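PDB 3TO3: citryl-spermidine/3,4-dihydroxybenzoyl-citryl-spermidine:spermidine ligase from Bacillus anthracis, which catalyses the ATP-dependent condensation of spermidine with citryl-spermidine intermediates, a step in the biosynthesis of the siderophore petrobactin. Local coordinates for residues Ile194-Lys199 against Val353-Asn358; Val209-Ile214 against Gln240-Pro245; Val203-Glu208 against Phe480-Lys485. One frame throughout, in Å; residues are numbered along the deposited sequence.

In the fold
All three contacts lie on the same side of the chain's centre and away from the ATP and magnesium sites. Contacts 1 and 2 are buried and share a sheet: strands 192-197 and 241-246 are antiparallel neighbours, joined by backbone bonds such as Leu242 to Ala196. Contact 1 packs that sheet on the end of strand 345-355 by apolar packing and a carbonyl brushing a ring, without hydrogen bonds, whereas contact 2 ties it to helix 208-219 with a tyrosine hydroxyl bound to a backbone carbonyl. Contact 3 lies at the surface, where a turn between strand 201-203 and helix 208-219 meets a distant loop through a Met-aromatic contact. Val203 of contact 3 packs on Tyr211 of contact 2.

Contact 1. Residues Ile194-Lys199 against Val353-Asn358. With EDO (1,2-ethanediol), chain G.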
loop_
_atom_site.group_PDB
_atom_site.type_symbol
_atom_site.label_atom_id
_atom_site.label_comp_id
_atom_site.label_asym_id
_atom_site.label_seq_id
_atom_site.Cartn_x
_atom_site.Cartn_y
_atom_site.Cartn_z
ATOM N N ILE B 194 -22.653 4.618 10.081
ATOM C CA ILE B 194 -22.464 6.028 9.768
ATOM C C ILE B 194 -23.730 6.605 9.134
ATOM O O ILE B 194 -24.508 5.892 8.513
ATOM C CB ILE B 194 -21.258 6.299 8.770
ATOM C CG1 ILE B 194 -21.598 5.800 7.363
ATOM C CG2 ILE B 194 -19.949 5.712 9.278
ATOM C CD1 ILE B 194 -20.609 6.152 6.316
ATOM N N ALA B 195 -23.921 7.905 9.287
ATOM C CA ALA B 195 -24.888 8.617 8.493
ATOM C C ALA B 195 -24.178 9.187 7.277
ATOM O O ALA B 195 -23.079 9.727 7.385
ATOM C CB ALA B 195 -25.525 9.735 9.300
ATOM N N ALA B 196 -24.817 9.081 6.119
ATOM C CA ALA B 196 -24.250 9.602 4.887
ATOM C C ALA B 196 -25.253 10.545 4.254
ATOM O O ALA B 196 -26.401 10.175 4.072
ATOM C CB ALA B 196 -23.942 8.454 3.939
ATOM N N HIS B 197 -24.811 11.743 3.891
ATOM C CA HIS B 197 -25.677 12.751 3.300
ATOM C C HIS B 197 -26.177 12.404 1.872
ATOM O O HIS B 197 -25.425 11.916 1.004
ATOM C CB HIS B 197 -24.989 14.099 3.333
ATOM C CG HIS B 197 -25.909 15.259 3.079
ATOM N ND1 HIS B 197 -26.627 15.401 1.911
ATOM C CD2 HIS B 197 -26.190 16.355 3.823
ATOM C CE1 HIS B 197 -27.320 16.524 1.952
ATOM N NE2 HIS B 197 -27.071 17.124 3.102
ATOM N N LYS B 198 -27.461 12.654 1.658
ATOM C CA LYS B 198 -28.165 12.186 0.483
ATOM C C LYS B 198 -27.746 12.958 -0.759
ATOM O O LYS B 198 -28.157 12.648 -1.870
ATOM C CB LYS B 198 -29.687 12.317 0.686
ATOM C CG LYS B 198 -30.267 11.368 1.735
ATOM C CD LYS B 198 -31.792 11.406 1.721
ATOM C CE LYS B 198 -32.407 10.847 3.004
ATOM N NZ LYS B 198 -33.916 11.023 3.075
ATOM N N LYS B 199 -26.952 13.994 -0.577
ATOM C CA LYS B 199 -26.331 14.629 -1.719
ATOM C C LYS B 199 -25.521 13.560 -2.493
ATOM O O LYS B 199 -25.550 13.502 -3.721
ATOM C CB LYS B 199 -25.436 15.758 -1.229
ATOM C CG LYS B 199 -24.912 16.657 -2.307
ATOM C CD LYS B 199 -24.325 17.941 -1.713
ATOM C CE LYS B 199 -23.218 17.632 -0.704
ATOM N NZ LYS B 199 -22.575 18.863 -0.126
ATOM N N VAL B 353 -27.324 0.142 -0.269
ATOM C CA VAL B 353 -27.184 1.567 -0.049
ATOM C C VAL B 353 -25.725 1.904 -0.239
ATOM O O VAL B 353 -24.868 1.054 -0.021
ATOM C CB VAL B 353 -27.606 1.944 1.375
ATOM C CG1 VAL B 353 -26.629 1.355 2.385
ATOM C CG2 VAL B 353 -27.717 3.460 1.515
HETATM N N MSE B 354 -25.435 3.136 -0.627
HETATM C CA MSE B 354 -24.053 3.551 -0.824
HETATM C C MSE B 354 -23.838 5.076 -0.763
HETATM O O MSE B 354 -24.760 5.884 -0.916
HETATM C CB MSE B 354 -23.604 3.091 -2.179
HETATM C CG MSE B 354 -24.189 4.015 -3.213
HETATM SE SE MSE B 354 -23.930 3.345 -4.973
HETATM C CE MSE B 354 -25.788 2.876 -5.389
ATOM N N TYR B 355 -22.589 5.454 -0.560
ATOM C CA TYR B 355 -22.183 6.843 -0.574
ATOM C C TYR B 355 -21.091 6.921 -1.626
ATOM O O TYR B 355 -20.054 6.289 -1.482
ATOM C CB TYR B 355 -21.632 7.216 0.791
ATOM C CG TYR B 355 -21.168 8.649 0.920
ATOM C CD1 TYR B 355 -22.047 9.646 1.331
ATOM C CD2 TYR B 355 -19.848 9.001 0.663
ATOM C CE1 TYR B 355 -21.629 10.964 1.479
ATOM C CE2 TYR B 355 -19.409 10.309 0.832
ATOM C CZ TYR B 355 -20.302 11.288 1.230
ATOM O OH TYR B 355 -19.870 12.583 1.399
ATOM N N ASP B 356 -21.354 7.647 -2.703
ATOM C CA ASP B 356 -20.517 7.599 -3.897
ATOM C C ASP B 356 -20.306 9.005 -4.391
ATOM O O ASP B 356 -21.256 9.693 -4.703
ATOM C CB ASP B 356 -21.195 6.781 -5.010
ATOM C CG ASP B 356 -20.437 6.845 -6.351
ATOM O OD1 ASP B 356 -21.088 6.791 -7.435
ATOM O OD2 ASP B 356 -19.184 6.937 -6.319
ATOM N N THR B 357 -19.050 9.409 -4.496
ATOM C CA THR B 357 -18.699 10.718 -5.012
ATOM C C THR B 357 -17.902 10.597 -6.303
ATOM O O THR B 357 -17.697 9.504 -6.839
ATOM C CB THR B 357 -17.870 11.499 -3.985
ATOM O OG1 THR B 357 -16.641 10.803 -3.718
ATOM C CG2 THR B 357 -18.662 11.641 -2.691
ATOM N N ASN B 358 -17.479 11.743 -6.808
ATOM C CA ASN B 358 -16.558 11.801 -7.932
ATOM C C ASN B 358 -15.326 10.919 -7.725
ATOM O O ASN B 358 -15.029 10.060 -8.563
ATOM C CB ASN B 358 -16.087 13.251 -8.158
ATOM C CG ASN B 358 -17.013 14.043 -9.071
ATOM O OD1 ASN B 358 -17.670 13.479 -9.953
ATOM N ND2 ASN B 358 -17.057 15.361 -8.871
HETATM C C1 EDO G . -22.712 18.239 3.192
HETATM O O1 EDO G . -23.900 18.754 2.574
HETATM C C2 EDO G . -22.215 17.037 2.392
HETATM O O2 EDO G . -21.174 17.389 1.459
#
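Ala196 presses its methyl group obliquely on the ring of Tyr355, with CB 3.4 Å from CD1, and this pair carries most of the contact. At the neighbouring ring atom, CE1 of Tyr355 comes to 3.9 Å from the carbonyl O of His197, again at a slant. The tyrosine reaches across because its CG stands anti to the backbone N (chi1 -180°), which directs the ring from the end of strand 345-355 to strand 192-197. Its hydroxyl hydrogen-bonds to Asp262, which fixes the phenol end while the methyl packs on CD1. In the next shell, the imidazole of His197 turns away from Tyr355 and accepts a bond at ND1 from Lys199 N (2.9 Å, 165° at the hydrogen), with the donor in the ring plane. A 1,2-ethanediol, probably from the crystallisation liquor, sets O1 over one face of the His197 ring, toward its rim, while Lys199 NZ donates to its O2 at 2.6 Å and weakly to O1. No hydrogen bond crosses between the segments: the strands meet by apolar contact, and the direction of the phenol is set by Asp262 outside them.

Contact 2. Residues Val209-Ile214 against Gln240-Pro245; sequences VIYDKI and QYLFIP
Tyr211 extends from helix 208-219 to the backbone of strand 241-246 and donates its hydroxyl to the carbonyl O of Phe243, with OH to O at 2.7 Å. The donor lies in the carbonyl plane, on a lone pair, with a C=O...donor angle of 125°; seen from the tyrosine, the acceptor sits at the ring edge, near the ring plane. The hydroxyl is also 3.0 Å from Phe243 N, so the phenol end is set against the main chain of this one residue. Having CG anti to the backbone N (chi1 173°) carries the Tyr211 ring off the helix, and the second torsion sets the ring plane perpendicular to the plane through CA, CB and CG. Leu242 supplies the apolar part of the contact: its CD2 approaches CE2 of Tyr211 at 3.9 Å, at a slant to the ring. Phe243 touches the hydroxyl with its CB, 3.8 Å from Tyr211 OH. In Phe243 the first torsion places CG opposite the carbonyl carbon (chi1 -64°), and the ring packs on Leu224, Tyr227 and Ile231 of helix 221-232. Strand 241-246 thus meets two helices, the tyrosine of helix 208-219 touching its backbone and helix 221-232 receiving its phenylalanine. Tyr211 also packs on Ser351 and Val353 of strand 345-355 and on Trp370 of strand 367-371, while Leu242 and Ile244 share backbone hydrogen bonds with strand 192-197.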
loop_
_atom_site.group_PDB
_atom_site.type_symbol
_atom_site.label_atom_id
_atom_site.label_comp_id
_atom_site.label_asym_id
_atom_site.label_seq_id
_atom_site.Cartn_x
_atom_site.Cartn_y
_atom_site.Cartn_z
ATOM N N VAL B 209 -38.657 1.741 -0.343
ATOM C CA VAL B 209 -39.571 1.214 0.656
ATOM C C VAL B 209 -38.947 0.064 1.448
ATOM O O VAL B 209 -39.049 0.007 2.667
ATOM C CB VAL B 209 -40.925 0.800 0.048
ATOM C CG1 VAL B 209 -41.808 0.163 1.123
ATOM C CG2 VAL B 209 -41.614 2.022 -0.575
ATOM N N ILE B 210 -38.308 -0.862 0.752
ATOM C CA ILE B 210 -37.688 -2.008 1.408
ATOM C C ILE B 210 -36.526 -1.548 2.307
ATOM O O ILE B 210 -36.324 -2.060 3.405
ATOM C CB ILE B 210 -37.186 -3.016 0.369
ATOM C CG1 ILE B 210 -38.366 -3.601 -0.438
ATOM C CG2 ILE B 210 -36.419 -4.137 1.043
ATOM C CD1 ILE B 210 -39.321 -4.418 0.379
ATOM N N TYR B 211 -35.782 -0.552 1.847
ATOM C CA TYR B 211 -34.698 -0.008 2.645
ATOM C C TYR B 211 -35.197 0.589 3.967
ATOM O O TYR B 211 -34.606 0.326 5.010
ATOM C CB TYR B 211 -33.903 1.036 1.854
ATOM C CG TYR B 211 -32.882 1.725 2.704
ATOM C CD1 TYR B 211 -31.587 1.215 2.814
ATOM C CD2 TYR B 211 -33.197 2.886 3.399
ATOM C CE1 TYR B 211 -30.651 1.828 3.593
ATOM C CE2 TYR B 211 -32.257 3.516 4.188
ATOM C CZ TYR B 211 -30.979 2.983 4.284
ATOM O OH TYR B 211 -30.023 3.600 5.077
ATOM N N ASP B 212 -36.259 1.402 3.925
ATOM C CA ASP B 212 -36.801 2.015 5.160
ATOM C C ASP B 212 -37.155 0.926 6.176
ATOM O O ASP B 212 -36.964 1.088 7.379
ATOM C CB ASP B 212 -38.089 2.834 4.910
ATOM C CG ASP B 212 -37.841 4.234 4.338
ATOM O OD1 ASP B 212 -38.835 4.824 3.830
ATOM O OD2 ASP B 212 -36.701 4.758 4.403
ATOM N N LYS B 213 -37.708 -0.170 5.671
ATOM C CA LYS B 213 -38.211 -1.273 6.497
ATOM C C LYS B 213 -37.039 -2.019 7.115
ATOM O O LYS B 213 -37.067 -2.387 8.284
ATOM C CB LYS B 213 -39.053 -2.228 5.626
ATOM C CG LYS B 213 -40.084 -3.049 6.343
ATOM C CD LYS B 213 -40.769 -4.025 5.384
ATOM C CE LYS B 213 -41.767 -3.320 4.446
ATOM N NZ LYS B 213 -42.216 -4.186 3.302
ATOM N N ILE B 214 -35.996 -2.203 6.321
ATOM C CA ILE B 214 -34.803 -2.934 6.737
ATOM C C ILE B 214 -33.949 -2.209 7.785
ATOM O O ILE B 214 -33.380 -2.845 8.654
ATOM C CB ILE B 214 -33.941 -3.308 5.519
ATOM C CG1 ILE B 214 -33.707 -4.803 5.504
ATOM C CG2 ILE B 214 -32.600 -2.588 5.548
ATOM C CD1 ILE B 214 -32.462 -5.208 6.260
ATOM N N GLN B 240 -31.819 14.531 5.840
ATOM C CA GLN B 240 -30.898 14.626 4.708
ATOM C C GLN B 240 -29.902 13.463 4.637
ATOM O O GLN B 240 -28.949 13.508 3.841
ATOM C CB GLN B 240 -30.136 15.952 4.708
ATOM C CG GLN B 240 -31.009 17.188 4.509
ATOM C CD GLN B 240 -31.326 17.441 3.052
ATOM O OE1 GLN B 240 -32.209 16.810 2.481
ATOM N NE2 GLN B 240 -30.597 18.367 2.439
ATOM N N TYR B 241 -30.076 12.463 5.503
ATOM C CA TYR B 241 -29.099 11.366 5.596
ATOM C C TYR B 241 -29.669 9.969 5.425
ATOM O O TYR B 241 -30.785 9.681 5.858
ATOM C CB TYR B 241 -28.379 11.413 6.939
ATOM C CG TYR B 241 -27.515 12.628 7.104
ATOM C CD1 TYR B 241 -26.146 12.546 6.958
ATOM C CD2 TYR B 241 -28.076 13.871 7.387
ATOM C CE1 TYR B 241 -25.352 13.658 7.103
ATOM C CE2 TYR B 241 -27.292 14.992 7.517
ATOM C CZ TYR B 241 -25.916 14.870 7.383
ATOM O OH TYR B 241 -25.110 15.972 7.523
ATOM N N LEU B 242 -28.884 9.106 4.792
ATOM C CA LEU B 242 -29.125 7.668 4.858
ATOM C C LEU B 242 -28.144 7.055 5.872
ATOM O O LEU B 242 -27.293 7.751 6.410
ATOM C CB LEU B 242 -28.965 7.054 3.472
ATOM C CG LEU B 242 -29.961 7.567 2.413
ATOM C CD1 LEU B 242 -29.586 7.132 0.986
ATOM C CD2 LEU B 242 -31.409 7.086 2.732
ATOM N N PHE B 243 -28.247 5.763 6.112
ATOM C CA PHE B 243 -27.456 5.096 7.140
ATOM C C PHE B 243 -26.807 3.901 6.520
ATOM O O PHE B 243 -27.497 3.127 5.857
ATOM C CB PHE B 243 -28.348 4.664 8.304
ATOM C CG PHE B 243 -28.967 5.831 9.018
ATOM C CD1 PHE B 243 -30.147 6.405 8.547
ATOM C CD2 PHE B 243 -28.340 6.398 10.113
ATOM C CE1 PHE B 243 -30.718 7.515 9.202
ATOM C CE2 PHE B 243 -28.901 7.510 10.770
ATOM C CZ PHE B 243 -30.083 8.058 10.320
ATOM N N ILE B 244 -25.483 3.777 6.686
ATOM C CA ILE B 244 -24.749 2.672 6.080
ATOM C C ILE B 244 -23.849 2.009 7.112
ATOM O O ILE B 244 -23.106 2.678 7.833
ATOM C CB ILE B 244 -23.828 3.248 4.989
ATOM C CG1 ILE B 244 -24.572 4.315 4.162
ATOM C CG2 ILE B 244 -23.216 2.150 4.149
ATOM C CD1 ILE B 244 -23.820 4.732 2.929
ATOM N N PRO B 245 -23.877 0.675 7.152
ATOM C CA PRO B 245 -22.955 -0.083 8.000
ATOM C C PRO B 245 -21.566 -0.200 7.311
ATOM O O PRO B 245 -21.523 -0.371 6.099
ATOM C CB PRO B 245 -23.667 -1.420 8.176
ATOM C CG PRO B 245 -24.495 -1.567 6.944
ATOM C CD PRO B 245 -24.804 -0.189 6.404
#

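Contact 3. Residues Val203-Glu208 against Phe480-Lys485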
loop_
_atom_site.group_PDB
_atom_site.type_symbol
_atom_site.label_atom_id
_atom_site.label_comp_id
_atom_site.label_asym_id
_atom_site.label_seq_id
_atom_site.Cartn_x
_atom_site.Cartn_y
_atom_site.Cartn_z
ATOM N N VAL B 203 -30.031 4.865 -1.915
ATOM C CA VAL B 203 -30.529 3.527 -1.782
ATOM C C VAL B 203 -30.465 2.915 -3.179
ATOM O O VAL B 203 -30.318 3.635 -4.169
ATOM C CB VAL B 203 -31.941 3.677 -1.254
ATOM C CG1 VAL B 203 -32.904 2.677 -1.865
ATOM C CG2 VAL B 203 -31.908 3.698 0.278
ATOM N N GLY B 204 -30.493 1.597 -3.267
ATOM C CA GLY B 204 -30.538 0.940 -4.562
ATOM C C GLY B 204 -31.762 1.324 -5.401
ATOM O O GLY B 204 -32.766 1.797 -4.880
ATOM N N TYR B 205 -31.684 1.094 -6.707
ATOM C CA TYR B 205 -32.756 1.468 -7.616
ATOM C C TYR B 205 -34.081 0.880 -7.114
ATOM O O TYR B 205 -34.185 -0.337 -6.869
ATOM C CB TYR B 205 -32.430 0.940 -9.029
ATOM C CG TYR B 205 -33.454 1.284 -10.097
ATOM C CD1 TYR B 205 -33.654 2.610 -10.498
ATOM C CD2 TYR B 205 -34.209 0.290 -10.712
ATOM C CE1 TYR B 205 -34.592 2.943 -11.470
ATOM C CE2 TYR B 205 -35.158 0.607 -11.692
ATOM C CZ TYR B 205 -35.335 1.937 -12.067
ATOM O OH TYR B 205 -36.265 2.264 -13.023
ATOM N N GLU B 206 -35.076 1.763 -6.942
ATOM C CA GLU B 206 -36.444 1.401 -6.559
ATOM C C GLU B 206 -36.533 0.639 -5.242
ATOM O O GLU B 206 -37.505 -0.066 -4.992
ATOM C CB GLU B 206 -37.105 0.567 -7.656
ATOM C CG GLU B 206 -37.438 1.382 -8.897
ATOM C CD GLU B 206 -38.191 0.572 -9.942
ATOM O OE1 GLU B 206 -38.543 1.158 -11.000
ATOM O OE2 GLU B 206 -38.411 -0.649 -9.704
ATOM N N ASN B 207 -35.512 0.799 -4.410
ATOM C CA ASN B 207 -35.398 0.097 -3.138
ATOM C C ASN B 207 -35.836 0.912 -1.909
ATOM O O ASN B 207 -35.759 0.428 -0.797
ATOM C CB ASN B 207 -33.956 -0.409 -2.960
ATOM C CG ASN B 207 -33.836 -1.462 -1.873
ATOM O OD1 ASN B 207 -34.548 -2.473 -1.869
ATOM N ND2 ASN B 207 -32.956 -1.212 -0.929
ATOM N N GLU B 208 -36.261 2.153 -2.102
ATOM C CA GLU B 208 -36.639 3.012 -0.966
ATOM C C GLU B 208 -37.586 2.396 0.079
ATOM O O GLU B 208 -37.346 2.520 1.275
ATOM C CB GLU B 208 -37.200 4.363 -1.434
ATOM C CG GLU B 208 -36.277 5.130 -2.355
ATOM C CD GLU B 208 -36.443 4.782 -3.840
ATOM O OE1 GLU B 208 -37.163 3.801 -4.177
ATOM O OE2 GLU B 208 -35.841 5.517 -4.671
ATOM N N PHE B 480 -31.450 -1.470 -17.165
ATOM C CA PHE B 480 -30.366 -1.054 -16.270
ATOM C C PHE B 480 -29.984 0.408 -16.494
ATOM O O PHE B 480 -29.522 1.101 -15.587
ATOM C CB PHE B 480 -29.160 -1.965 -16.444
ATOM C CG PHE B 480 -29.468 -3.420 -16.198
ATOM C CD1 PHE B 480 -29.601 -3.909 -14.901
ATOM C CD2 PHE B 480 -29.639 -4.303 -17.257
ATOM C CE1 PHE B 480 -29.891 -5.273 -14.669
ATOM C CE2 PHE B 480 -29.935 -5.654 -17.028
ATOM C CZ PHE B 480 -30.061 -6.137 -15.733
ATOM N N THR B 481 -30.211 0.867 -17.714
ATOM C CA THR B 481 -29.839 2.196 -18.130
ATOM C C THR B 481 -30.494 3.264 -17.271
ATOM O O THR B 481 -29.974 4.374 -17.142
ATOM C CB THR B 481 -30.200 2.363 -19.597
ATOM O OG1 THR B 481 -29.245 1.621 -20.376
ATOM C CG2 THR B 481 -30.186 3.811 -20.004
ATOM N N LYS B 482 -31.627 2.921 -16.670
ATOM C CA LYS B 482 -32.319 3.848 -15.780
ATOM C C LYS B 482 -31.801 3.901 -14.324
ATOM O O LYS B 482 -32.133 4.833 -13.582
ATOM C CB LYS B 482 -33.830 3.580 -15.823
ATOM C CG LYS B 482 -34.478 4.200 -17.061
ATOM C CD LYS B 482 -35.983 4.209 -17.006
ATOM C CE LYS B 482 -36.552 4.779 -18.296
ATOM N NZ LYS B 482 -36.479 6.263 -18.386
HETATM N N MSE B 483 -31.032 2.881 -13.928
HETATM C CA MSE B 483 -30.540 2.682 -12.549
HETATM C C MSE B 483 -29.278 3.421 -12.076
HETATM O O MSE B 483 -29.117 3.710 -10.884
HETATM C CB MSE B 483 -30.326 1.197 -12.317
HETATM C CG MSE B 483 -31.459 0.397 -12.881
HETATM SE SE MSE B 483 -31.432 -1.392 -12.181
HETATM C CE MSE B 483 -32.949 -2.119 -13.213
ATOM N N HIS B 484 -28.329 3.590 -12.983
ATOM C CA HIS B 484 -27.103 4.304 -12.676
ATOM C C HIS B 484 -26.528 4.945 -13.938
ATOM O O HIS B 484 -26.549 4.347 -15.026
ATOM C CB HIS B 484 -26.069 3.367 -12.000
ATOM C CG HIS B 484 -24.959 4.103 -11.312
ATOM N ND1 HIS B 484 -23.757 4.384 -11.927
ATOM C CD2 HIS B 484 -24.888 4.659 -10.080
ATOM C CE1 HIS B 484 -22.991 5.069 -11.099
ATOM N NE2 HIS B 484 -23.650 5.246 -9.969
ATOM N N LYS B 485 -25.962 6.132 -13.777
ATOM C CA LYS B 485 -25.336 6.841 -14.884
ATOM C C LYS B 485 -24.222 6.043 -15.604
ATOM O O LYS B 485 -23.929 6.303 -16.771
ATOM C CB LYS B 485 -24.855 8.220 -14.402
ATOM C CG LYS B 485 -23.689 8.815 -15.154
ATOM C CD LYS B 485 -23.593 10.321 -14.887
ATOM C CE LYS B 485 -24.794 11.065 -15.476
ATOM N NZ LYS B 485 -24.861 12.501 -15.060
#
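Tyr205 and Met483, a selenomethionine, bring their backbones together, with CA atoms 5.5 Å apart, where a turn meets a loop that opens with a 3-10 segment. Gly204 to Asn207 forms a type II beta turn, closed by Asn207 N bonding to Gly204 O at 3.0 Å, and Tyr205 and Glu206 are its two central residues. On the other segment, residues 480-482 form the 3-10 segment, in which Met483 N hydrogen-bonds to Phe480 O, after which His484 occupies the N-cap of helix 485-488 and caps Thr486 N with its ND1. The side-chain contact rests on the Tyr205 ring. CG of Met483 lies over one face, 3.6 Å from the centroid and 19° off the normal, a CH-pi contact. Glu206 CG covers the opposite face, above its centre, so the ring is sandwiched between aliphatic carbons. The selenium continues past the face toward the rim: its distance to the centroid is 4.4 Å at 44° from the normal, an oblique Met-aromatic contact, and its nearest ring atom is CD2 of Tyr205 at 3.6 Å. Beyond CG the Met483 chain is extended, which lays SE and CE along the CD2 side of the ring while the two side chains cross at about a right angle. Lys482 meets the phenol end, its CB 3.9 Å from Tyr205 OH, whereas its ammonium end leads away. No hydrogen bond links the segments. Helix 315-333 lies beside both: Tyr205 shares a backbone bond with Ala319, Met483 packs on Ser320, Phe480 on Ile324 and His484 on Tyr316. Gly204 is joined by a backbone bond to Ser352 of strand 345-355, and the chain runs from strand 201-203 through the turn into helix 208-219.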